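Local coordinates for protein beta 1-3 glucanase (Clostridium beijerinckii NCIMB 8052, PDB 5H4E) that probably hydrolyses beta-1,3-glucans, as a glycoside hydrolase family 64 (GH64) beta-1,3-glucanase domain, at residues G214-T217 / A221-H224. Residues are numbered along the deposited sequence; the frame is centred on the assembly and turned at random.
Sequences GTFT and ANAH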
loop_
_atom_site.group_PDB
_atom_site.type_symbol
_atom_site.label_atom_id
_atom_site.label_comp_id
_atom_site.label_asym_id
_atom_site.label_seq_id
_atom_site.Cartn_x
_atom_site.Cartn_y
_atom_site.Cartn_z
ATOM N N GLY A 214 -6.814 13.710 2.380
ATOM C CA GLY A 214 -7.599 13.467 1.181
ATOM C C GLY A 214 -9.051 13.907 1.319
ATOM O O GLY A 214 -9.616 13.908 2.418
ATOM N N THR A 215 -9.662 14.241 0.184
ATOM C CA THR A 215 -10.981 14.856 0.160
ATOM C C THR A 215 -12.135 13.878 -0.042
ATOM O O THR A 215 -13.282 14.298 -0.244
ATOM C CB THR A 215 -11.045 15.908 -0.940
ATOM O OG1 THR A 215 -10.677 15.309 -2.192
ATOM C CG2 THR A 215 -10.079 17.052 -0.621
ATOM N N PHE A 216 -11.847 12.583 0.020
ATOM C CA PHE A 216 -12.872 11.589 -0.276
ATOM C C PHE A 216 -13.309 10.827 0.967
ATOM O O PHE A 216 -14.064 9.851 0.882
ATOM C CB PHE A 216 -12.379 10.615 -1.351
ATOM C CG PHE A 216 -12.277 11.218 -2.736
ATOM C CD1 PHE A 216 -11.326 12.187 -3.025
ATOM C CD2 PHE A 216 -13.122 10.793 -3.753
ATOM C CE1 PHE A 216 -11.216 12.729 -4.292
ATOM C CE2 PHE A 216 -13.029 11.334 -5.035
ATOM C CZ PHE A 216 -12.073 12.299 -5.313
ATOM N N THR A 217 -12.847 11.277 2.129
ATOM C CA THR A 217 -13.344 10.743 3.381
ATOM C C THR A 217 -14.788 11.194 3.575
ATOM O O THR A 217 -15.282 12.074 2.855
ATOM C CB THR A 217 -12.500 11.202 4.586
ATOM O OG1 THR A 217 -12.694 12.603 4.784
ATOM C CG2 THR A 217 -11.021 10.931 4.347
ATOM N N ALA A 221 -15.541 17.023 0.856
ATOM C CA ALA A 221 -16.350 17.416 -0.298
ATOM C C ALA A 221 -16.755 16.260 -1.211
ATOM O O ALA A 221 -17.864 16.244 -1.745
ATOM C CB ALA A 221 -15.601 18.469 -1.112
ATOM N N ASN A 222 -15.865 15.290 -1.390
ATOM C CA ASN A 222 -16.112 14.197 -2.332
ATOM C C ASN A 222 -16.537 12.891 -1.669
ATOM O O ASN A 222 -16.313 11.797 -2.210
ATOM C CB ASN A 222 -14.864 13.959 -3.183
ATOM C CG ASN A 222 -14.367 15.226 -3.851
ATOM O OD1 ASN A 222 -13.220 15.634 -3.659
ATOM N ND2 ASN A 222 -15.228 15.859 -4.642
ATOM N N ALA A 223 -17.166 13.018 -0.504
ATOM C CA ALA A 223 -17.550 11.885 0.329
ATOM C C ALA A 223 -18.481 10.918 -0.376
ATOM O O ALA A 223 -18.562 9.739 -0.005
ATOM C CB ALA A 223 -18.212 12.384 1.610
ATOM N N HIS A 224 -19.201 11.418 -1.378
ATOM C CA HIS A 224 -20.217 10.618 -2.049
ATOM C C HIS A 224 -19.896 10.374 -3.523
ATOM O O HIS A 224 -20.782 10.059 -4.308
ATOM C CB HIS A 224 -21.576 11.299 -1.896
ATOM C CG HIS A 224 -21.976 11.482 -0.468
ATOM N ND1 HIS A 224 -22.434 10.441 0.310
ATOM C CD2 HIS A 224 -21.932 12.568 0.339
ATOM C CE1 HIS A 224 -22.672 10.881 1.532
ATOM N NE2 HIS A 224 -22.384 12.171 1.573
#
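Ala221 meets Thr215 through the backbone: its N lies 3.7 Å from Thr215 O. The next amide makes a backbone hydrogen bond. Asn222 N donates to Thr215 O at 3.0 Å.

Asn222 then adds its side chain, and has the largest buried area of any residue here. Its CB rests over one face of the Phe216 ring, 3.6 Å from the centroid, a CH-pi contact near the middle of the ring. The approach is only 8° off the ring normal. CG lies anti to the carbonyl carbon of Asn222 (chi1 -53°), which leads the amide out over the CE1 side of the ring toward Thr215. There the end of the amide lies beside Thr215 OG1, and the two side chains point the same way. The amide plane is tilted 38° from the ring plane.

Both segments belong to one loop between strand 206-207 and helix 227-236. The loop turns back on itself over the three intervening residues, and the hydrogen bond and CH-pi contact link its two limbs. Phe216 ties the turn to its surroundings, since its ring also meets those of Phe197 and Tyr225, the latter edge-to-face.

Ala223 packs its methyl against the backbone of Thr217, with CB 3.2 Å from Thr217 O. Its CA approaches Phe216 O at 4.1 Å. Gln280 NE2 hydrogen-bonds to both Phe216 O and Ala223 O, so one side chain from helix 279-284 joins the two segments.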